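PDB 3CE7: specific mitochondrial acyl carrier protein from Toxoplasma, which probably carries growing acyl chains on a phosphopantetheine arm during mitochondrial fatty acid synthesis. Local coordinates for residues 35-47 against 81-93. Sequence-based numbering, arbitrary orientation.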
loop_
_atom_site.group_PDB
_atom_site.type_symbol
_atom_site.label_atom_id
_atom_site.label_comp_id
_atom_site.label_asym_id
_atom_site.label_seq_id
_atom_site.Cartn_x
_atom_site.Cartn_y
_atom_site.Cartn_z
ATOM N N GLY A 35 11.754 -10.090 -9.336
ATOM C CA GLY A 35 12.702 -9.104 -9.857
ATOM C C GLY A 35 12.133 -7.725 -10.156
ATOM O O GLY A 35 12.894 -6.791 -10.421
ATOM N N GLU A 36 10.804 -7.589 -10.132
ATOM C CA GLU A 36 10.150 -6.290 -10.322
ATOM C C GLU A 36 10.547 -5.368 -9.182
ATOM O O GLU A 36 10.569 -5.787 -8.021
ATOM C CB GLU A 36 8.623 -6.452 -10.363
ATOM C CG GLU A 36 7.857 -5.212 -10.762
ATOM C CD GLU A 36 7.830 -4.961 -12.264
ATOM O OE1 GLU A 36 8.361 -5.792 -13.046
ATOM O OE2 GLU A 36 7.272 -3.917 -12.652
ATOM N N LYS A 37 10.851 -4.114 -9.508
ATOM C CA LYS A 37 11.301 -3.153 -8.509
ATOM C C LYS A 37 10.203 -2.169 -8.129
ATOM O O LYS A 37 9.569 -1.564 -8.997
ATOM C CB LYS A 37 12.547 -2.411 -9.009
ATOM C CG LYS A 37 13.799 -3.305 -9.014
ATOM C CD LYS A 37 14.993 -2.656 -9.724
ATOM C CE LYS A 37 14.837 -2.681 -11.232
ATOM N NZ LYS A 37 16.013 -2.062 -11.937
ATOM N N VAL A 38 9.992 -2.004 -6.827
ATOM C CA VAL A 38 8.997 -1.054 -6.345
ATOM C C VAL A 38 9.603 -0.161 -5.259
ATOM O O VAL A 38 10.300 -0.645 -4.370
ATOM C CB VAL A 38 7.720 -1.784 -5.824
ATOM C CG1 VAL A 38 8.056 -2.747 -4.681
ATOM C CG2 VAL A 38 6.654 -0.784 -5.398
ATOM N N THR A 39 9.356 1.143 -5.371
ATOM C CA THR A 39 9.754 2.106 -4.346
ATOM C C THR A 39 8.508 2.837 -3.843
ATOM O O THR A 39 7.429 2.724 -4.448
ATOM C CB THR A 39 10.722 3.161 -4.899
ATOM O OG1 THR A 39 9.992 4.064 -5.737
ATOM C CG2 THR A 39 11.866 2.506 -5.674
ATOM N N PRO A 40 8.634 3.602 -2.739
ATOM C CA PRO A 40 7.425 4.285 -2.255
ATOM C C PRO A 40 6.824 5.284 -3.256
ATOM O O PRO A 40 5.627 5.567 -3.194
ATOM C CB PRO A 40 7.907 5.005 -0.993
ATOM C CG PRO A 40 9.139 4.248 -0.572
ATOM C CD PRO A 40 9.792 3.856 -1.863
ATOM N N SER A 41 7.630 5.803 -4.176
ATOM C CA SER A 41 7.113 6.773 -5.143
ATOM C C SER A 41 6.702 6.158 -6.489
ATOM O O SER A 41 6.188 6.866 -7.367
ATOM C CB SER A 41 8.121 7.902 -5.361
ATOM O OG SER A 41 9.311 7.376 -5.906
ATOM N N SER A 42 6.913 4.849 -6.644
ATOM C CA SER A 42 6.525 4.153 -7.880
ATOM C C SER A 42 5.020 4.291 -8.116
ATOM O O SER A 42 4.231 4.160 -7.188
ATOM C CB SER A 42 6.885 2.660 -7.822
ATOM O OG SER A 42 8.272 2.435 -7.659
ATOM N N LYS A 43 4.619 4.574 -9.353
ATOM C CA LYS A 43 3.202 4.516 -9.698
ATOM C C LYS A 43 2.776 3.049 -9.754
ATOM O O LYS A 43 3.307 2.272 -10.551
ATOM C CB LYS A 43 2.940 5.227 -11.032
ATOM C CG LYS A 43 3.075 6.756 -10.939
ATOM C CD LYS A 43 1.802 7.399 -10.400
ATOM C CE LYS A 43 1.988 8.890 -10.130
ATOM N NZ LYS A 43 2.602 9.154 -8.794
ATOM N N LEU A 44 1.849 2.663 -8.879
ATOM C CA LEU A 44 1.430 1.263 -8.783
ATOM C C LEU A 44 1.045 0.685 -10.140
ATOM O O LEU A 44 1.432 -0.440 -10.462
ATOM C CB LEU A 44 0.260 1.110 -7.811
ATOM C CG LEU A 44 0.555 1.388 -6.336
ATOM C CD1 LEU A 44 -0.746 1.467 -5.554
ATOM C CD2 LEU A 44 1.473 0.332 -5.757
ATOM N N GLU A 45 0.333 1.491 -10.932
ATOM C CA GLU A 45 -0.180 1.041 -12.228
ATOM C C GLU A 45 0.901 0.728 -13.264
ATOM O O GLU A 45 0.599 0.195 -14.343
ATOM C CB GLU A 45 -1.187 2.052 -12.782
ATOM C CG GLU A 45 -2.641 1.588 -12.731
ATOM C CD GLU A 45 -3.263 1.578 -11.340
ATOM O OE1 GLU A 45 -4.334 0.952 -11.194
ATOM O OE2 GLU A 45 -2.713 2.199 -10.400
ATOM N N GLU A 46 2.150 1.040 -12.935
ATOM C CA GLU A 46 3.275 0.754 -13.824
ATOM C C GLU A 46 4.003 -0.552 -13.446
ATOM O O GLU A 46 4.886 -1.016 -14.175
ATOM C CB GLU A 46 4.196 1.989 -13.925
ATOM C CG GLU A 46 3.525 3.134 -14.726
ATOM C CD GLU A 46 4.074 4.553 -14.473
ATOM O OE1 GLU A 46 5.158 4.717 -13.873
ATOM O OE2 GLU A 46 3.398 5.521 -14.897
ATOM N N LEU A 47 3.578 -1.168 -12.340
ATOM C CA LEU A 47 4.203 -2.370 -11.797
ATOM C C LEU A 47 3.625 -3.648 -12.395
ATOM O O LEU A 47 2.424 -3.744 -12.599
ATOM C CB LEU A 47 4.017 -2.425 -10.275
ATOM C CG LEU A 47 4.632 -1.297 -9.440
ATOM C CD1 LEU A 47 4.189 -1.422 -7.978
ATOM C CD2 LEU A 47 6.157 -1.277 -9.561
ATOM N N ASP A 81 -9.789 4.725 -3.980
ATOM C CA ASP A 81 -9.926 4.968 -5.411
ATOM C C ASP A 81 -8.929 5.991 -5.931
ATOM O O ASP A 81 -8.712 6.079 -7.140
ATOM C CB ASP A 81 -11.349 5.409 -5.750
ATOM C CG ASP A 81 -12.363 4.301 -5.540
ATOM O OD1 ASP A 81 -11.968 3.115 -5.470
ATOM O OD2 ASP A 81 -13.566 4.620 -5.445
ATOM N N ASN A 82 -8.318 6.751 -5.020
ATOM C CA ASN A 82 -7.359 7.778 -5.422
ATOM C C ASN A 82 -5.894 7.484 -5.079
ATOM O O ASN A 82 -5.018 8.312 -5.333
ATOM C CB ASN A 82 -7.786 9.140 -4.869
ATOM C CG ASN A 82 -8.940 9.741 -5.647
ATOM O OD1 ASN A 82 -8.750 10.304 -6.731
ATOM N ND2 ASN A 82 -10.143 9.623 -5.102
ATOM N N PHE A 83 -5.624 6.305 -4.520
ATOM C CA PHE A 83 -4.239 5.901 -4.253
ATOM C C PHE A 83 -3.509 5.629 -5.564
ATOM O O PHE A 83 -4.032 4.908 -6.433
ATOM C CB PHE A 83 -4.182 4.612 -3.434
ATOM C CG PHE A 83 -4.419 4.789 -1.948
ATOM C CD1 PHE A 83 -4.006 5.936 -1.258
ATOM C CD2 PHE A 83 -5.029 3.763 -1.233
ATOM C CE1 PHE A 83 -4.232 6.061 0.113
ATOM C CE2 PHE A 83 -5.249 3.872 0.139
ATOM C CZ PHE A 83 -4.847 5.014 0.821
ATOM N N GLN A 84 -2.295 6.165 -5.691
ATOM C CA GLN A 84 -1.442 5.885 -6.845
ATOM C C GLN A 84 -0.075 5.308 -6.478
ATOM O O GLN A 84 0.567 4.658 -7.310
ATOM C CB GLN A 84 -1.259 7.130 -7.708
ATOM C CG GLN A 84 -2.531 7.611 -8.361
ATOM C CD GLN A 84 -2.283 8.843 -9.186
ATOM O OE1 GLN A 84 -2.236 9.962 -8.662
ATOM N NE2 GLN A 84 -2.105 8.651 -10.491
ATOM N N THR A 85 0.371 5.549 -5.241
ATOM C CA THR A 85 1.692 5.083 -4.790
ATOM C C THR A 85 1.635 4.479 -3.391
ATOM O O THR A 85 0.695 4.745 -2.615
ATOM C CB THR A 85 2.737 6.228 -4.731
ATOM O OG1 THR A 85 2.439 7.103 -3.626
ATOM C CG2 THR A 85 2.785 7.012 -6.049
ATOM N N LEU A 86 2.639 3.670 -3.065
ATOM C CA LEU A 86 2.727 3.101 -1.715
ATOM C C LEU A 86 2.982 4.165 -0.651
ATOM O O LEU A 86 2.524 4.021 0.479
ATOM C CB LEU A 86 3.831 2.054 -1.625
ATOM C CG LEU A 86 3.632 0.811 -2.484
ATOM C CD1 LEU A 86 4.879 -0.009 -2.345
ATOM C CD2 LEU A 86 2.366 0.025 -2.067
ATOM N N GLN A 87 3.713 5.228 -0.997
ATOM C CA GLN A 87 3.937 6.283 -0.020
ATOM C C GLN A 87 2.614 6.865 0.458
ATOM O O GLN A 87 2.454 7.157 1.649
ATOM C CB GLN A 87 4.820 7.403 -0.570
ATOM C CG GLN A 87 5.245 8.375 0.512
ATOM C CD GLN A 87 6.170 7.721 1.507
ATOM O OE1 GLN A 87 7.330 7.431 1.189
ATOM N NE2 GLN A 87 5.659 7.450 2.712
ATOM N N GLU A 88 1.669 7.038 -0.461
ATOM C CA GLU A 88 0.352 7.565 -0.095
ATOM C C GLU A 88 -0.372 6.639 0.881
ATOM O O GLU A 88 -1.028 7.092 1.821
ATOM C CB GLU A 88 -0.491 7.757 -1.350
ATOM C CG GLU A 88 -0.007 8.918 -2.224
ATOM C CD GLU A 88 -0.688 8.945 -3.576
ATOM O OE1 GLU A 88 -1.242 7.906 -3.979
ATOM O OE2 GLU A 88 -0.660 10.003 -4.250
ATOM N N ILE A 89 -0.254 5.333 0.638
ATOM C CA ILE A 89 -0.910 4.352 1.491
ATOM C C ILE A 89 -0.290 4.379 2.888
ATOM O O ILE A 89 -1.020 4.447 3.896
ATOM C CB ILE A 89 -0.887 2.943 0.880
ATOM C CG1 ILE A 89 -1.556 2.980 -0.500
ATOM C CG2 ILE A 89 -1.638 1.960 1.808
ATOM C CD1 ILE A 89 -1.615 1.638 -1.229
ATOM N N ALA A 90 1.045 4.333 2.944
ATOM C CA ALA A 90 1.765 4.425 4.224
ATOM C C ALA A 90 1.388 5.703 4.977
ATOM O O ALA A 90 1.111 5.673 6.177
ATOM C CB ALA A 90 3.261 4.353 4.004
ATOM N N ASP A 91 1.360 6.824 4.258
ATOM C CA ASP A 91 0.971 8.095 4.861
ATOM C C ASP A 91 -0.439 8.025 5.466
ATOM O O ASP A 91 -0.687 8.566 6.554
ATOM C CB ASP A 91 1.038 9.226 3.833
ATOM C CG ASP A 91 2.468 9.609 3.439
ATOM O OD1 ASP A 91 3.448 9.145 4.044
ATOM O OD2 ASP A 91 2.605 10.395 2.476
ATOM N N PHE A 92 -1.370 7.383 4.753
ATOM C CA PHE A 92 -2.744 7.292 5.246
ATOM C C PHE A 92 -2.799 6.439 6.516
ATOM O O PHE A 92 -3.490 6.778 7.491
ATOM C CB PHE A 92 -3.682 6.717 4.189
ATOM C CG PHE A 92 -5.118 6.748 4.609
ATOM C CD1 PHE A 92 -5.831 7.939 4.591
ATOM C CD2 PHE A 92 -5.750 5.592 5.084
ATOM C CE1 PHE A 92 -7.172 7.984 5.003
ATOM C CE2 PHE A 92 -7.088 5.627 5.492
ATOM C CZ PHE A 92 -7.792 6.819 5.458
ATOM N N VAL A 93 -2.052 5.339 6.514
ATOM C CA VAL A 93 -2.024 4.456 7.683
ATOM C C VAL A 93 -1.523 5.235 8.897
ATOM O O VAL A 93 -2.158 5.227 9.960
ATOM C CB VAL A 93 -1.148 3.214 7.438
ATOM C CG1 VAL A 93 -0.878 2.482 8.747
ATOM C CG2 VAL A 93 -1.821 2.289 6.440
HETATM O O HOH W 1 4.582 2.827 -4.904
HETATM O O HOH W 2 -0.809 4.086 -9.920
HETATM O O HOH W 3 -4.473 2.464 -7.648
#
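Two backbone hydrogen bonds join the loop 35-47 to residues 84-87, where the chain enters helix 86-98: Gln87 N gives to Pro40 O at 2.9 Å, and Leu44 N gives to Gln84 O at 2.8 Å. Between them a water accepts from Leu86 N and lies within hydrogen-bonding distance of Thr39 O and Ser42 O, tying the first turn of the helix to the type I turn 39-42. Thr85, the N-cap, sits against this loop. Its CG2 lies anti to the carbonyl carbon and reaches Ser42 O at 3.4 Å, while OG1 turns back to accept from Glu88 N. Glu88 OE1 returns the bond from Thr85 N, which closes the capping box, and also accepts from Gln84 N. Pro40 crosses the Gln87 side chain obliquely, its CB 3.3 Å from OE1 of Gln87; the bend at chi2 (67°) brings that amide back beside the proline, and NE2 bonds to Asp91 and to Thr21 of helix 17-29. On the inner side Leu86 spreads its two methyls: CD1 meets Val38 CG2 at 3.6 Å, and CD2 meets Leu44 CD2 at 3.8 Å, each pair of side chains crossing at about a right angle. Phe63 of helix 57-71 and Cys28 of helix 17-29 also touch Leu86, so the loop joins the hydrophobic interior of the acyl carrier four-helix fold. The N-H groups of residues 85 to 88 are met in turn by a carboxylate, a water, a carbonyl and a hydroxyl, and the helix dipole would probably help to stabilise the negative charge of Glu88.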